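PDB 4CD6: endo-beta-1,4-mannanase, which hydrolyses internal beta-1,4-mannosidic bonds of mannans, as an endo-acting family 113 glycoside hydrolase. Local coordinates for residues G15-F20 / G277-E282; P58-I63 / D116-E121; L227-V232 / P273-Y278. All coordinates share one frame; numbering follows the deposited sequence.

Interaction 1: G15-F20 / G277-E282. With BMA (beta-D-mannopyranose), chain C; IFM (5-hydroxymethyl-3,4-dihydroxypiperidine), chain B.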
loop_
_atom_site.group_PDB
_atom_site.type_symbol
_atom_site.label_atom_id
_atom_site.label_comp_id
_atom_site.label_asym_id
_atom_site.label_seq_id
_atom_site.Cartn_x
_atom_site.Cartn_y
_atom_site.Cartn_z
ATOM N N GLY A 15 7.594 -1.788 -7.811
ATOM C CA GLY A 15 6.849 -0.588 -7.446
ATOM C C GLY A 15 7.310 0.083 -6.183
ATOM O O GLY A 15 8.001 -0.514 -5.395
ATOM N N MET A 16 6.781 1.287 -5.950
ATOM C CA MET A 16 7.109 2.041 -4.734
ATOM C C MET A 16 5.940 2.898 -4.296
ATOM O O MET A 16 5.318 3.536 -5.139
ATOM C CB MET A 16 8.298 2.915 -5.033
ATOM C CG MET A 16 8.751 3.787 -3.842
ATOM S SD MET A 16 9.310 2.949 -2.324
ATOM C CE MET A 16 10.824 2.194 -2.870
ATOM N N THR A 17 5.641 2.903 -2.986
ATOM C CA THR A 17 4.553 3.748 -2.455
ATOM C C THR A 17 5.119 5.149 -2.188
ATOM O O THR A 17 6.225 5.285 -1.659
ATOM C CB THR A 17 3.974 3.168 -1.173
ATOM O OG1 THR A 17 3.464 1.860 -1.436
ATOM C CG2 THR A 17 2.837 4.038 -0.651
ATOM N N PHE A 18 4.353 6.174 -2.540
ATOM C CA PHE A 18 4.797 7.569 -2.445
ATOM C C PHE A 18 3.853 8.408 -1.613
ATOM O O PHE A 18 2.676 8.346 -1.798
ATOM C CB PHE A 18 4.837 8.195 -3.839
ATOM C CG PHE A 18 5.183 9.664 -3.857
ATOM C CD1 PHE A 18 4.201 10.632 -3.758
ATOM C CD2 PHE A 18 6.506 10.067 -3.986
ATOM C CE1 PHE A 18 4.540 11.975 -3.770
ATOM C CE2 PHE A 18 6.845 11.405 -4.030
ATOM C CZ PHE A 18 5.856 12.360 -3.918
ATOM N N GLY A 19 4.402 9.262 -0.750
ATOM C CA GLY A 19 3.660 10.430 -0.275
ATOM C C GLY A 19 2.839 10.283 0.987
ATOM O O GLY A 19 2.170 11.241 1.403
ATOM N N PHE A 20 2.844 9.101 1.588
ATOM C CA PHE A 20 1.996 8.847 2.761
ATOM C C PHE A 20 2.440 9.772 3.906
ATOM O O PHE A 20 3.643 9.947 4.071
ATOM C CB PHE A 20 2.137 7.376 3.185
ATOM C CG PHE A 20 0.974 6.827 3.968
ATOM C CD1 PHE A 20 -0.315 6.799 3.419
ATOM C CD2 PHE A 20 1.173 6.291 5.235
ATOM C CE1 PHE A 20 -1.376 6.243 4.125
ATOM C CE2 PHE A 20 0.102 5.738 5.947
ATOM C CZ PHE A 20 -1.168 5.719 5.393
ATOM N N GLY A 277 4.641 -9.584 -7.916
ATOM C CA GLY A 277 5.641 -8.599 -7.529
ATOM C C GLY A 277 5.452 -7.773 -6.259
ATOM O O GLY A 277 4.766 -8.173 -5.316
ATOM N N TYR A 278 6.084 -6.604 -6.290
ATOM C CA TYR A 278 6.449 -5.864 -5.060
ATOM C C TYR A 278 6.110 -4.399 -5.163
ATOM O O TYR A 278 6.650 -3.697 -6.046
ATOM C CB TYR A 278 7.943 -5.928 -4.903
ATOM C CG TYR A 278 8.581 -7.309 -4.859
ATOM C CD1 TYR A 278 8.645 -8.027 -3.694
ATOM C CD2 TYR A 278 9.159 -7.862 -5.987
ATOM C CE1 TYR A 278 9.248 -9.280 -3.645
ATOM C CE2 TYR A 278 9.774 -9.103 -5.951
ATOM C CZ TYR A 278 9.807 -9.808 -4.781
ATOM O OH TYR A 278 10.430 -11.039 -4.731
ATOM N N MET A 279 5.225 -3.924 -4.275
ATOM C CA MET A 279 4.984 -2.493 -4.133
ATOM C C MET A 279 5.644 -2.096 -2.799
ATOM O O MET A 279 5.150 -2.372 -1.698
ATOM C CB MET A 279 3.495 -2.196 -4.144
ATOM C CG MET A 279 3.168 -0.756 -4.411
ATOM S SD MET A 279 3.325 -0.251 -6.122
ATOM C CE MET A 279 1.969 -1.106 -6.889
ATOM N N LEU A 280 6.812 -1.511 -2.925
ATOM C CA LEU A 280 7.633 -1.247 -1.761
ATOM C C LEU A 280 7.056 -0.128 -0.902
ATOM O O LEU A 280 6.344 0.743 -1.382
ATOM C CB LEU A 280 9.077 -0.946 -2.177
ATOM C CG LEU A 280 9.832 -2.046 -2.962
ATOM C CD1 LEU A 280 11.305 -1.684 -3.123
ATOM C CD2 LEU A 280 9.680 -3.399 -2.330
ATOM N N TRP A 281 7.375 -0.207 0.389
ATOM C CA TRP A 281 6.963 0.784 1.397
ATOM C C TRP A 281 8.262 1.329 1.942
ATOM O O TRP A 281 9.035 0.551 2.471
ATOM C CB TRP A 281 6.179 0.129 2.530
ATOM C CG TRP A 281 5.517 1.114 3.431
ATOM C CD1 TRP A 281 6.033 1.638 4.598
ATOM C CD2 TRP A 281 4.243 1.736 3.250
ATOM N NE1 TRP A 281 5.154 2.528 5.137
ATOM C CE2 TRP A 281 4.046 2.603 4.333
ATOM C CE3 TRP A 281 3.243 1.634 2.276
ATOM C CZ2 TRP A 281 2.899 3.376 4.459
ATOM C CZ3 TRP A 281 2.101 2.387 2.408
ATOM C CH2 TRP A 281 1.931 3.249 3.495
ATOM N N GLU A 282 8.577 2.616 1.801
ATOM C CA GLU A 282 7.810 3.672 1.169
ATOM C C GLU A 282 8.787 4.768 0.771
ATOM O O GLU A 282 9.987 4.693 1.088
ATOM C CB GLU A 282 6.743 4.244 2.132
ATOM C CG GLU A 282 7.368 4.875 3.391
ATOM C CD GLU A 282 6.386 5.560 4.306
ATOM O OE1 GLU A 282 5.437 6.187 3.815
ATOM O OE2 GLU A 282 6.618 5.519 5.530
HETATM C C1 BMA C . 3.539 3.870 8.757
HETATM C C2 BMA C . 4.686 4.783 8.359
HETATM C C3 BMA C . 4.701 5.921 9.375
HETATM C C4 BMA C . 3.335 6.594 9.414
HETATM C C5 BMA C . 2.174 5.601 9.600
HETATM C C6 BMA C . 0.828 6.339 9.546
HETATM O O2 BMA C . 4.523 5.289 7.013
HETATM O O3 BMA C . 5.682 6.901 9.047
HETATM O O4 BMA C . 3.319 7.511 10.504
HETATM O O5 BMA C . 2.287 4.557 8.613
HETATM O O6 BMA C . -0.291 5.440 9.642
HETATM O O4 IFM B . 3.149 2.885 7.805
HETATM C C4 IFM B . 2.416 1.670 8.050
HETATM C C3 IFM B . 1.073 1.783 7.342
HETATM O O3 IFM B . 0.288 2.760 8.039
HETATM C C2 IFM B . 0.310 0.454 7.211
HETATM N N IFM B . 1.209 -0.684 6.994
HETATM C C1 IFM B . 2.467 -0.796 7.748
HETATM C C5 IFM B . 3.248 0.491 7.542
HETATM C C6 IFM B . 4.663 0.428 8.118
HETATM O O6 IFM B . 4.703 0.323 9.549
HETATM O O HOH W 1 4.929 7.040 1.328
#
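Trp281 drives the rim of its six-membered ring against the face of Phe20: CH2 stands over the phenyl ring near its margin, and the planes meet at 69° in an edge-to-face pair, with Trp281 CZ2 3.5 Å from Phe20 CD2. Its chi1 of -169° sets CG opposite the backbone N, and the ring end comes back toward strand 15-18, where Thr17 CG2 comes within 3.6 Å of Trp281 CZ3. One indole face carries C5 of the piperidine inhibitor; the other lies against CB of Glu282, which follows a cis peptide bond. Behind this pocket the first and last strands run parallel and close the TIM barrel: Gly15 N donates to Tyr278 O, and Leu280 N donates to Gly15 O at 2.9 Å. Thr17 N then reaches Leu280 O at 2.8 Å. Met16 curls its CE onto Leu280 CB. Glu282 OE2 accepts from mannose O2 at 2.6 Å, Trp281 NE1 adds a weak bond to that oxygen, and a water joins Glu282 OE1 to Phe20 N. The sugar-binding end of the barrel seam thus sets an indole face under the piperidine and a carboxylate on the mannose O2, chemistry consistent with recognition of the axial mannose hydroxyl.

Interaction 2: P58-I63 / D116-E121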
loop_
_atom_site.group_PDB
_atom_site.type_symbol
_atom_site.label_atom_id
_atom_site.label_comp_id
_atom_site.label_asym_id
_atom_site.label_seq_id
_atom_site.Cartn_x
_atom_site.Cartn_y
_atom_site.Cartn_z
ATOM N N PRO A 58 -11.260 4.828 16.912
ATOM C CA PRO A 58 -11.566 3.559 16.240
ATOM C C PRO A 58 -13.024 3.116 16.328
ATOM O O PRO A 58 -13.423 2.207 15.588
ATOM C CB PRO A 58 -10.655 2.536 16.949
ATOM C CG PRO A 58 -10.289 3.153 18.240
ATOM C CD PRO A 58 -10.250 4.636 17.968
ATOM N N GLY A 59 -13.800 3.732 17.228
ATOM C CA GLY A 59 -15.229 3.428 17.359
ATOM C C GLY A 59 -16.152 4.527 16.877
ATOM O O GLY A 59 -17.357 4.459 17.108
ATOM N N ASP A 60 -15.600 5.519 16.180
ATOM C CA ASP A 60 -16.394 6.600 15.595
ATOM C C ASP A 60 -16.533 6.312 14.095
ATOM O O ASP A 60 -15.529 6.162 13.392
ATOM C CB ASP A 60 -15.691 7.932 15.856
ATOM C CG ASP A 60 -16.569 9.149 15.572
ATOM O OD1 ASP A 60 -17.379 9.155 14.603
ATOM O OD2 ASP A 60 -16.406 10.131 16.334
ATOM N N PRO A 61 -17.775 6.206 13.599
ATOM C CA PRO A 61 -18.009 5.898 12.185
ATOM C C PRO A 61 -17.833 7.050 11.188
ATOM O O PRO A 61 -18.100 6.852 9.996
ATOM C CB PRO A 61 -19.471 5.476 12.170
ATOM C CG PRO A 61 -20.090 6.287 13.254
ATOM C CD PRO A 61 -19.046 6.398 14.330
ATOM N N ALA A 62 -17.420 8.232 11.654
ATOM C CA ALA A 62 -17.203 9.358 10.751
ATOM C C ALA A 62 -15.768 9.338 10.263
ATOM O O ALA A 62 -14.841 9.077 11.034
ATOM C CB ALA A 62 -17.503 10.659 11.441
ATOM N N ILE A 63 -15.588 9.601 8.980
ATOM C CA ILE A 63 -14.245 9.673 8.383
ATOM C C ILE A 63 -14.040 11.020 7.699
ATOM O O ILE A 63 -14.760 11.349 6.765
ATOM C CB ILE A 63 -14.019 8.574 7.320
ATOM C CG1 ILE A 63 -14.266 7.189 7.911
ATOM C CG2 ILE A 63 -12.594 8.662 6.770
ATOM C CD1 ILE A 63 -14.382 6.105 6.848
ATOM N N ASP A 116 -27.395 5.941 11.992
ATOM C CA ASP A 116 -27.138 7.053 12.932
ATOM C C ASP A 116 -26.454 6.620 14.217
ATOM O O ASP A 116 -26.125 7.453 15.067
ATOM C CB ASP A 116 -28.428 7.826 13.232
ATOM C CG ASP A 116 -28.851 8.706 12.069
ATOM O OD1 ASP A 116 -28.969 8.185 10.939
ATOM O OD2 ASP A 116 -29.054 9.917 12.280
ATOM N N LEU A 117 -26.211 5.316 14.327
ATOM C CA LEU A 117 -25.603 4.720 15.498
ATOM C C LEU A 117 -24.129 4.525 15.242
ATOM O O LEU A 117 -23.668 4.617 14.097
ATOM C CB LEU A 117 -26.266 3.366 15.796
ATOM C CG LEU A 117 -27.800 3.389 15.844
ATOM C CD1 LEU A 117 -28.379 1.981 15.973
ATOM C CD2 LEU A 117 -28.274 4.287 16.984
ATOM N N GLU A 118 -23.396 4.268 16.321
ATOM C CA GLU A 118 -21.986 3.903 16.241
ATOM C C GLU A 118 -21.927 2.433 15.755
ATOM O O GLU A 118 -21.651 1.511 16.532
ATOM C CB GLU A 118 -21.311 4.051 17.609
ATOM C CG GLU A 118 -21.502 5.375 18.338
ATOM C CD GLU A 118 -20.384 6.352 18.067
ATOM O OE1 GLU A 118 -20.497 7.094 17.075
ATOM O OE2 GLU A 118 -19.395 6.374 18.839
ATOM N N SER A 119 -22.199 2.235 14.464
ATOM C CA SER A 119 -22.308 0.915 13.866
ATOM C C SER A 119 -21.338 0.675 12.710
ATOM O O SER A 119 -20.751 1.614 12.163
ATOM C CB SER A 119 -23.717 0.697 13.332
ATOM O OG SER A 119 -23.976 1.540 12.235
ATOM N N TRP A 120 -21.202 -0.602 12.351
ATOM C CA TRP A 120 -20.456 -1.014 11.167
ATOM C C TRP A 120 -21.165 -0.519 9.924
ATOM O O TRP A 120 -20.504 -0.061 9.002
ATOM C CB TRP A 120 -20.257 -2.551 11.111
ATOM C CG TRP A 120 -19.088 -3.016 11.953
ATOM C CD1 TRP A 120 -19.139 -3.638 13.171
ATOM C CD2 TRP A 120 -17.708 -2.876 11.634
ATOM N NE1 TRP A 120 -17.870 -3.902 13.617
ATOM C CE2 TRP A 120 -16.974 -3.443 12.692
ATOM C CE3 TRP A 120 -17.016 -2.348 10.548
ATOM C CZ2 TRP A 120 -15.582 -3.480 12.696
ATOM C CZ3 TRP A 120 -15.627 -2.394 10.555
ATOM C CH2 TRP A 120 -14.933 -2.935 11.616
ATOM N N GLU A 121 -22.499 -0.582 9.911
ATOM C CA GLU A 121 -23.279 -0.079 8.767
ATOM C C GLU A 121 -22.964 1.391 8.504
ATOM O O GLU A 121 -22.688 1.775 7.371
ATOM C CB GLU A 121 -24.790 -0.257 8.991
ATOM C CG GLU A 121 -25.589 -0.280 7.701
ATOM C CD GLU A 121 -27.078 -0.124 7.926
ATOM O OE1 GLU A 121 -27.585 -0.580 8.974
ATOM O OE2 GLU A 121 -27.738 0.451 7.038
#
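Neither backbone is regular where Pro61 and Glu118 come together, their CA atoms 6.0 Å apart, with Glu118 at the centre of an inverse gamma turn closed by a weak bond from Ser119 N to Leu117 O. Pro61 directs its CB toward 116-121, and its CD lies 3.2 Å from Glu118 OE1, while CG comes within 4.0 Å of Leu117 O. The glutamate chain bends at chi2 (-94°), which brings OE1 up to the CD edge of the proline ring; the two side chains cross at about a right angle. Here the loop following strand 46-55 meets the start of helix 120-140, at the surface of the TIM barrel; Ser119 is the N-cap, its OG bonded to Ala122 N and to Gly114 O. Replacing Pro61 by an alanine takes away CG and CD and is likely to open a gap beside OE1 and leave the Glu118 carboxylate freer to turn. The carboxylate also faces Gly59 O, 3.3 Å from Glu118 OE2, and Asp60 OD1, 4.5 Å from Glu118 OE1, so its surroundings are likely to be mildly unfavourable to its charge. Asp60 OD1 is engaged within its own loop, accepting from Ala62 N at 3.1 Å in an Asx turn.

Interaction 3: L227-V232 / P273-Y278. With IFM (5-hydroxymethyl-3,4-dihydroxypiperidine), chain B.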
loop_
_atom_site.group_PDB
_atom_site.type_symbol
_atom_site.label_atom_id
_atom_site.label_comp_id
_atom_site.label_asym_id
_atom_site.label_seq_id
_atom_site.Cartn_x
_atom_site.Cartn_y
_atom_site.Cartn_z
ATOM N N LEU A 227 -1.236 -12.933 -7.085
ATOM C CA LEU A 227 -0.942 -12.359 -5.775
ATOM C C LEU A 227 0.286 -11.491 -5.829
ATOM O O LEU A 227 1.317 -11.910 -6.358
ATOM C CB LEU A 227 -0.756 -13.468 -4.740
ATOM C CG LEU A 227 -0.614 -13.060 -3.273
ATOM C CD1 LEU A 227 -1.167 -14.115 -2.319
ATOM C CD2 LEU A 227 0.807 -12.702 -2.888
ATOM N N PHE A 228 0.203 -10.294 -5.217
ATOM C CA PHE A 228 1.393 -9.462 -5.071
ATOM C C PHE A 228 1.427 -8.802 -3.705
ATOM O O PHE A 228 0.506 -8.940 -2.908
ATOM C CB PHE A 228 1.580 -8.469 -6.213
ATOM C CG PHE A 228 0.696 -7.259 -6.161
ATOM C CD1 PHE A 228 -0.612 -7.321 -6.551
ATOM C CD2 PHE A 228 1.214 -6.038 -5.781
ATOM C CE1 PHE A 228 -1.421 -6.181 -6.520
ATOM C CE2 PHE A 228 0.425 -4.904 -5.758
ATOM C CZ PHE A 228 -0.888 -4.968 -6.138
ATOM N N PHE A 229 2.508 -8.093 -3.439
ATOM C CA PHE A 229 2.647 -7.408 -2.144
ATOM C C PHE A 229 2.366 -5.926 -2.350
ATOM O O PHE A 229 3.123 -5.255 -3.040
ATOM C CB PHE A 229 4.037 -7.629 -1.595
ATOM C CG PHE A 229 4.404 -9.092 -1.387
ATOM C CD1 PHE A 229 3.458 -10.037 -1.010
ATOM C CD2 PHE A 229 5.736 -9.491 -1.508
ATOM C CE1 PHE A 229 3.815 -11.375 -0.799
ATOM C CE2 PHE A 229 6.093 -10.798 -1.286
ATOM C CZ PHE A 229 5.136 -11.738 -0.920
ATOM N N MET A 230 1.234 -5.442 -1.800
ATOM C CA MET A 230 0.894 -4.032 -1.933
ATOM C C MET A 230 1.683 -3.186 -0.945
ATOM O O MET A 230 1.837 -1.999 -1.173
ATOM C CB MET A 230 -0.601 -3.761 -1.749
ATOM C CG MET A 230 -1.403 -3.535 -3.040
ATOM S SD MET A 230 -0.842 -2.131 -4.037
ATOM C CE MET A 230 -0.711 -0.877 -2.812
ATOM N N GLU A 231 2.183 -3.792 0.118
ATOM C CA GLU A 231 3.227 -3.148 0.931
ATOM C C GLU A 231 4.249 -4.195 1.283
ATOM O O GLU A 231 3.915 -5.297 1.698
ATOM C CB GLU A 231 2.707 -2.574 2.259
ATOM C CG GLU A 231 1.599 -1.574 2.149
ATOM C CD GLU A 231 1.276 -0.901 3.476
ATOM O OE1 GLU A 231 2.075 -0.983 4.440
ATOM O OE2 GLU A 231 0.209 -0.265 3.542
ATOM N N VAL A 232 5.509 -3.818 1.181
ATOM C CA VAL A 232 6.568 -4.609 1.766
ATOM C C VAL A 232 7.762 -3.696 1.980
ATOM O O VAL A 232 8.053 -2.830 1.150
ATOM C CB VAL A 232 6.876 -5.854 0.896
ATOM C CG1 VAL A 232 7.433 -5.466 -0.458
ATOM C CG2 VAL A 232 7.747 -6.836 1.663
ATOM N N PRO A 273 4.399 -17.987 -12.014
ATOM C CA PRO A 273 3.432 -17.076 -12.642
ATOM C C PRO A 273 2.380 -16.461 -11.731
ATOM O O PRO A 273 1.879 -15.397 -12.050
ATOM C CB PRO A 273 2.755 -17.942 -13.728
ATOM C CG PRO A 273 3.200 -19.351 -13.484
ATOM C CD PRO A 273 4.494 -19.272 -12.734
ATOM N N TRP A 274 2.055 -17.128 -10.619
ATOM C CA TRP A 274 1.032 -16.649 -9.675
ATOM C C TRP A 274 1.507 -15.401 -8.910
ATOM O O TRP A 274 0.704 -14.629 -8.421
ATOM C CB TRP A 274 0.654 -17.744 -8.658
ATOM C CG TRP A 274 1.789 -18.186 -7.797
ATOM C CD1 TRP A 274 2.624 -19.229 -8.052
ATOM C CD2 TRP A 274 2.276 -17.583 -6.553
ATOM N NE1 TRP A 274 3.575 -19.326 -7.070
ATOM C CE2 TRP A 274 3.387 -18.341 -6.139
ATOM C CE3 TRP A 274 1.855 -16.523 -5.744
ATOM C CZ2 TRP A 274 4.087 -18.069 -4.967
ATOM C CZ3 TRP A 274 2.573 -16.255 -4.579
ATOM C CH2 TRP A 274 3.667 -17.019 -4.211
ATOM N N PHE A 275 2.815 -15.216 -8.821
ATOM C CA PHE A 275 3.346 -14.094 -8.059
ATOM C C PHE A 275 3.641 -12.893 -8.976
ATOM O O PHE A 275 4.465 -12.978 -9.909
ATOM C CB PHE A 275 4.604 -14.490 -7.294
ATOM C CG PHE A 275 5.192 -13.362 -6.505
ATOM C CD1 PHE A 275 4.418 -12.670 -5.574
ATOM C CD2 PHE A 275 6.498 -12.938 -6.734
ATOM C CE1 PHE A 275 4.988 -11.646 -4.842
ATOM C CE2 PHE A 275 7.059 -11.893 -6.012
ATOM C CZ PHE A 275 6.296 -11.236 -5.086
ATOM N N LYS A 276 2.977 -11.767 -8.709
ATOM C CA LYS A 276 3.095 -10.572 -9.569
ATOM C C LYS A 276 3.907 -9.384 -9.005
ATOM O O LYS A 276 3.899 -8.305 -9.587
ATOM C CB LYS A 276 1.703 -10.122 -10.001
ATOM C CG LYS A 276 1.102 -11.046 -11.067
ATOM C CD LYS A 276 1.698 -10.800 -12.456
ATOM C CE LYS A 276 1.049 -11.715 -13.463
ATOM N NZ LYS A 276 1.746 -11.619 -14.756
ATOM N N GLY A 277 4.641 -9.584 -7.916
ATOM C CA GLY A 277 5.641 -8.599 -7.529
ATOM C C GLY A 277 5.452 -7.773 -6.259
ATOM O O GLY A 277 4.766 -8.173 -5.316
ATOM N N TYR A 278 6.084 -6.604 -6.290
ATOM C CA TYR A 278 6.449 -5.864 -5.060
ATOM C C TYR A 278 6.110 -4.399 -5.163
ATOM O O TYR A 278 6.650 -3.697 -6.046
ATOM C CB TYR A 278 7.943 -5.928 -4.903
ATOM C CG TYR A 278 8.581 -7.309 -4.859
ATOM C CD1 TYR A 278 8.645 -8.027 -3.694
ATOM C CD2 TYR A 278 9.159 -7.862 -5.987
ATOM C CE1 TYR A 278 9.248 -9.280 -3.645
ATOM C CE2 TYR A 278 9.774 -9.103 -5.951
ATOM C CZ TYR A 278 9.807 -9.808 -4.781
ATOM O OH TYR A 278 10.430 -11.039 -4.731
HETATM O O4 IFM B . 3.149 2.885 7.805
HETATM C C4 IFM B . 2.416 1.670 8.050
HETATM C C3 IFM B . 1.073 1.783 7.342
HETATM O O3 IFM B . 0.288 2.760 8.039
HETATM C C2 IFM B . 0.310 0.454 7.211
HETATM N N IFM B . 1.209 -0.684 6.994
HETATM C C1 IFM B . 2.467 -0.796 7.748
HETATM C C5 IFM B . 3.248 0.491 7.542
HETATM C C6 IFM B . 4.663 0.428 8.118
HETATM O O6 IFM B . 4.703 0.323 9.549
#
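Three nearly straight backbone bonds join the parallel strands: Leu227 N to Trp274 O, Lys276 N to Leu227 O, and Phe229 N to Gly277 O, the last at 2.9 Å. Leu227 pairs with Phe275 but Phe229 with Tyr278, a shift of one residue that marks a beta bulge. Within it, Gly277 has a positive phi of 112°, where a side chain would jam against the preceding carbonyl oxygen. Farther along strand 227-232, Glu231 points away from 273-278, and its OE1 accepts a hydrogen bond from the piperidine nitrogen of the bound inhibitor at 2.7 Å. The carboxylate reaches it on an extended chain, CG anti to the carbonyl carbon (chi1 -57°); OE1 also bonds Tyr203 OH, and OE2 pairs with Lys93 in a salt bridge.

Aromatic rings fill the outside of this seam. Phe275 brings CE1 over the margin of one Phe229 face, 3.8 Å from Phe229 CE2, the ring planes oblique at 54°. The ring of Phe229 runs beside that of Tyr278, with Phe229 CD2 3.9 Å from Tyr278 CD1, and Val232 CG1 lies off the edge of the same tyrosine. Next to them Leu227 CB meets the indole edge at Trp274 CE3, 4.1 Å away. Helix 209-223 packs on this layer, Leu216 touching both Phe229 and Trp274, while Phe266 of helix 255-268 meets Tyr278 edge to face. On its other flank strand 227-232 bonds to strand 197-201, through Phe228 with Ile198 and Ser200.

In the fold
Interactions 1 and 3 are buried and lie on the two flanks of strand 275-283: one joins it to strand 13-18 and closes the barrel, the other to strand 227-232. They share Gly277 and Tyr278, touch where Trp281 CE3 packs 3.4 Å from Glu231 CD, and both reach the piperidine inhibitor. Their chemistry is backbone hydrogen bonding with aromatic packing, but interaction 1 brings an indole and a carboxylate to mannose and piperidine; interaction 3 offers Glu231 to the piperidine nitrogen, while its aromatic rings pack against helices 209-223 and 255-268. Interaction 2 stands apart at the surface, its centre about 30 Å from that of interaction 1, joining a loop to a helix start by proline and carboxylate contacts.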